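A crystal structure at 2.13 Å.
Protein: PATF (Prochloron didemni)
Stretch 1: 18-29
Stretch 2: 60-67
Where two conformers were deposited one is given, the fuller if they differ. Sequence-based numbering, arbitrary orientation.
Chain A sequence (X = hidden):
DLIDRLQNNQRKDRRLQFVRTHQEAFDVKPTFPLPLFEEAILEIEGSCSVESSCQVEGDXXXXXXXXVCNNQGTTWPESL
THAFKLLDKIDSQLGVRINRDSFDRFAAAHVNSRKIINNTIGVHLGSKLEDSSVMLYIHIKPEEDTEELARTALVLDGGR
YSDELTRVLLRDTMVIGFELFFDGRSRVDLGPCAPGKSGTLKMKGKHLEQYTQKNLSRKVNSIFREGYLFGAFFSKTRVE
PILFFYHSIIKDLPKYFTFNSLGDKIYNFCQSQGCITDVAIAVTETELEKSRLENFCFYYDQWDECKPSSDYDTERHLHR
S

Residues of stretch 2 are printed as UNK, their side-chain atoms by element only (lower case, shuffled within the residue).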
# COMPACT_ATOMS: atom_id res chain seq x y z
N PHE A 18 -1.62 -17.12 2.81
CA PHE A 18 -1.02 -16.09 1.94
C PHE A 18 0.23 -15.48 2.56
O PHE A 18 1.27 -15.37 1.91
CB PHE A 18 -2.00 -14.95 1.62
CG PHE A 18 -3.25 -15.40 0.92
CD1 PHE A 18 -3.24 -16.52 0.11
CD2 PHE A 18 -4.43 -14.71 1.08
CE1 PHE A 18 -4.39 -16.94 -0.53
CE2 PHE A 18 -5.58 -15.10 0.42
CZ PHE A 18 -5.56 -16.22 -0.38
N VAL A 19 0.10 -15.06 3.82
CA VAL A 19 1.20 -14.40 4.50
C VAL A 19 2.37 -15.39 4.67
O VAL A 19 3.52 -15.04 4.40
CB VAL A 19 0.73 -13.83 5.86
CG1 VAL A 19 1.91 -13.45 6.71
CG2 VAL A 19 -0.21 -12.65 5.65
N ARG A 20 2.08 -16.61 5.06
CA ARG A 20 3.14 -17.64 5.25
C ARG A 20 3.81 -18.04 3.92
O ARG A 20 5.03 -18.10 3.83
CB ARG A 20 2.58 -18.87 5.93
CG ARG A 20 2.17 -18.64 7.39
CD ARG A 20 3.37 -18.60 8.33
NE ARG A 20 3.00 -18.14 9.68
CZ ARG A 20 2.34 -18.87 10.58
NH1 ARG A 20 1.94 -20.11 10.29
NH2 ARG A 20 2.07 -18.36 11.77
N THR A 21 3.01 -18.28 2.89
CA THR A 21 3.55 -18.62 1.57
C THR A 21 4.50 -17.55 1.04
O THR A 21 5.53 -17.86 0.46
CB THR A 21 2.42 -18.87 0.59
OG1 THR A 21 1.59 -19.91 1.12
CG2 THR A 21 2.96 -19.28 -0.79
N HIS A 22 4.18 -16.29 1.31
CA HIS A 22 5.06 -15.20 0.91
C HIS A 22 6.41 -15.22 1.65
O HIS A 22 7.48 -15.04 1.04
CB HIS A 22 4.35 -13.88 1.17
CG HIS A 22 5.12 -12.68 0.75
ND1 HIS A 22 5.16 -12.25 -0.56
CD2 HIS A 22 5.87 -11.80 1.45
CE1 HIS A 22 5.89 -11.15 -0.64
NE2 HIS A 22 6.34 -10.86 0.56
N GLN A 23 6.36 -15.42 2.97
CA GLN A 23 7.57 -15.57 3.77
C GLN A 23 8.44 -16.72 3.24
O GLN A 23 9.66 -16.57 3.14
CB GLN A 23 7.25 -15.86 5.24
CG GLN A 23 6.65 -14.68 5.98
CD GLN A 23 6.04 -15.07 7.32
OE1 GLN A 23 6.48 -16.03 7.97
NE2 GLN A 23 4.99 -14.33 7.73
N GLU A 24 7.81 -17.85 2.94
CA GLU A 24 8.56 -19.01 2.45
C GLU A 24 9.24 -18.68 1.13
O GLU A 24 10.42 -18.89 0.97
CB GLU A 24 7.64 -20.22 2.24
CG GLU A 24 6.94 -20.74 3.49
CD GLU A 24 6.08 -21.97 3.22
OE1 GLU A 24 5.54 -22.11 2.09
OE2 GLU A 24 5.97 -22.81 4.14
N ALA A 25 8.47 -18.16 0.19
CA ALA A 25 8.96 -17.88 -1.16
C ALA A 25 10.14 -16.88 -1.21
O ALA A 25 11.03 -17.02 -2.04
CB ALA A 25 7.83 -17.38 -2.03
N PHE A 26 10.14 -15.90 -0.32
CA PHE A 26 11.14 -14.83 -0.38
C PHE A 26 12.10 -14.80 0.80
O PHE A 26 12.71 -13.78 1.07
CB PHE A 26 10.43 -13.49 -0.58
CG PHE A 26 9.63 -13.49 -1.82
CD1 PHE A 26 10.29 -13.56 -3.04
CD2 PHE A 26 8.26 -13.55 -1.79
CE1 PHE A 26 9.58 -13.62 -4.22
CE2 PHE A 26 7.53 -13.59 -2.96
CZ PHE A 26 8.20 -13.64 -4.18
N ASP A 27 12.20 -15.93 1.51
CA ASP A 27 13.13 -16.08 2.62
C ASP A 27 13.02 -14.98 3.66
O ASP A 27 14.02 -14.43 4.09
CB ASP A 27 14.58 -16.17 2.10
CG ASP A 27 14.80 -17.37 1.17
OD1 ASP A 27 13.81 -17.86 0.58
OD2 ASP A 27 15.97 -17.80 1.01
N VAL A 28 11.81 -14.66 4.08
CA VAL A 28 11.60 -13.64 5.08
C VAL A 28 11.73 -14.32 6.45
O VAL A 28 11.13 -15.35 6.69
CB VAL A 28 10.21 -13.03 4.94
CG1 VAL A 28 10.01 -11.91 5.95
CG2 VAL A 28 9.98 -12.52 3.52
N LYS A 29 12.57 -13.79 7.31
CA LYS A 29 12.69 -14.27 8.68
C LYS A 29 11.49 -13.75 9.47
O LYS A 29 11.04 -12.62 9.24
CB LYS A 29 14.02 -13.80 9.30
CG LYS A 29 15.27 -14.28 8.56
CD LYS A 29 15.22 -15.78 8.27
CE LYS A 29 16.48 -16.31 7.59
NZ LYS A 29 16.28 -16.52 6.13
N UNK A 60 19.28 -6.70 -3.68
CA UNK A 60 18.62 -6.84 -2.37
C UNK A 60 17.13 -6.93 -2.55
O UNK A 60 16.55 -6.22 -3.37
n UNK A 60 21.22 -6.72 1.93
c UNK A 60 20.68 -4.63 0.05
c UNK A 60 20.41 -5.51 -1.16
n UNK A 60 23.41 -6.07 2.04
c UNK A 60 18.92 -5.66 -1.45
c UNK A 60 22.20 -5.90 1.55
n UNK A 60 21.97 -4.92 0.67
N UNK A 61 16.52 -7.79 -1.75
CA UNK A 61 15.10 -7.99 -1.73
C UNK A 61 14.60 -7.96 -0.29
O UNK A 61 15.11 -8.67 0.54
c UNK A 61 12.69 -10.33 -1.30
c UNK A 61 14.75 -9.35 -2.36
c UNK A 61 13.03 -10.52 -3.77
c UNK A 61 13.27 -9.65 -2.55
N UNK A 62 13.60 -7.13 -0.04
CA UNK A 62 12.93 -7.10 1.26
C UNK A 62 11.48 -7.54 1.09
O UNK A 62 10.68 -6.86 0.47
o UNK A 62 11.96 -7.42 4.64
c UNK A 62 13.01 -5.69 1.84
c UNK A 62 12.32 -5.55 3.17
c UNK A 62 12.77 -6.59 4.17
n UNK A 62 14.06 -6.59 4.49
N UNK A 63 11.17 -8.72 1.61
CA UNK A 63 9.88 -9.37 1.34
C UNK A 63 8.84 -9.36 2.45
O UNK A 63 7.73 -9.83 2.25
N UNK A 64 9.19 -8.89 3.64
CA UNK A 64 8.24 -8.94 4.76
C UNK A 64 7.33 -7.72 4.78
O UNK A 64 7.38 -6.92 5.72
N UNK A 65 6.49 -7.60 3.75
CA UNK A 65 5.64 -6.44 3.53
C UNK A 65 4.22 -6.87 3.18
O UNK A 65 4.00 -7.56 2.16
c UNK A 65 7.43 -2.42 0.77
c UNK A 65 7.59 -5.06 2.63
c UNK A 65 8.26 -4.67 1.32
n UNK A 65 7.43 -3.72 0.58
c UNK A 65 6.19 -5.58 2.40
n UNK A 65 8.25 -1.84 1.64
n UNK A 65 6.59 -1.67 0.06
N UNK A 66 3.26 -6.46 4.01
CA UNK A 66 1.86 -6.80 3.84
C UNK A 66 0.94 -5.64 4.17
O UNK A 66 1.16 -4.91 5.16
c UNK A 66 2.38 -9.10 4.75
c UNK A 66 2.21 -10.08 3.79
o UNK A 66 4.83 -12.46 4.58
c UNK A 66 4.22 -10.39 5.66
c UNK A 66 1.48 -7.91 4.80
c UNK A 66 4.03 -11.33 4.67
c UNK A 66 3.03 -11.18 3.73
c UNK A 66 3.40 -9.27 5.70
N UNK A 67 -0.11 -5.50 3.37
CA UNK A 67 -1.26 -4.66 3.71
C UNK A 67 -2.48 -5.57 3.68
O UNK A 67 -2.72 -6.26 2.70
o UNK A 67 1.22 -1.77 3.82
c UNK A 67 -0.44 -2.48 2.55
c UNK A 67 -1.49 -3.53 2.70
o UNK A 67 -0.85 -1.57 4.84
c UNK A 67 -0.00 -1.89 3.86

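Position 60 carries seven side-chain atoms: three carbons, a nitrogen, then a carbon bearing two more nitrogens. That guanidinium pattern is an arginine, Arg60. Its side chain comes no nearer to the helical stretch than 10.5 Å, so it takes no part in the contact.

Position 61 has four carbons forked at the second, with no heteroatom. Its CA-to-CB bond points toward stretch 1, where a terminal carbon of the fork lies 4.0 Å from CB of Phe26. Four carbons exclude valine, and a fork at the second rather than the first carbon separates leucine from isoleucine. Leu61 has chi1 in the t well, while its chi2 of 148° lies between wells.

At position 62 there are three carbons, the third carrying one oxygen and one nitrogen: a primary amide on a two-carbon spacer, hence glutamine. The CA-to-CB bond of Gln62 points away, and its side chain stays 5.1 Å or more from stretch 1. The amide turns back on its own strand, where Gln62 OE1 accepts a hydrogen bond from N of position 64 at 3.3 Å and 164°.

Position 63 has backbone atoms alone, so it is glycine. The space a side chain would need is already occupied: an ideal CB on Gly63 would sit 3.1 Å from both Val28 CG2 and Phe26 CB. Without one, Val28 CG2 approaches Gly63 C to 3.5 Å.

Position 64 likewise lacks side-chain atoms and is a second glycine. An ideal CB on Gly64 would fall 3.0 Å from Val28 CG1; as deposited, that methyl rests 3.7 Å from Gly64 CA.

Position 65 repeats the pattern of three carbons, a nitrogen and a carbon with two further nitrogens, and is Arg65. Its CA-to-CB bond points sideways, and the end of the side chain leads away from stretch 1.

Position 66 shows one carbon followed by a six-carbon ring bearing an oxygen, which defines tyrosine. The Tyr66 hydroxyl donates a weak hydrogen bond from OH to Val19 O at 2.9 Å. Val19 CG1 lies over one ring face, 4.0 Å from the centroid and 26° off the normal, a CH-pi geometry. The His22 and Tyr66 rings pair obliquely, with planes at 70° and centroids 5.3 Å apart.

Position 67 has three carbons, the third carrying two oxygens: a carboxylate, Glu67. It lies out of reach of stretch 1.

Helix 18-25 and the strand run nearly antiparallel, their axes at 172° and 8.1 Å apart at closest; the two stretches together, with the residues after the helix, bury 385 Å². Tyr66 anchors one end, its 97 Å² of covered surface the largest share of any residue here. Beside it, His22 NE2 donates to Gly63 O at a very short 2.4 Å and 126°; because that oxygen is crowded in the model, the exact length deserves caution. Beyond the helix, the two glycines admit Val28 close to the strand backbone, with CA-CA separations of 5.9 Å for Phe26 and Gly63 and 5.8 Å for Val28 and Gly64.

Stretch 2 60-67: RLQGGRYE
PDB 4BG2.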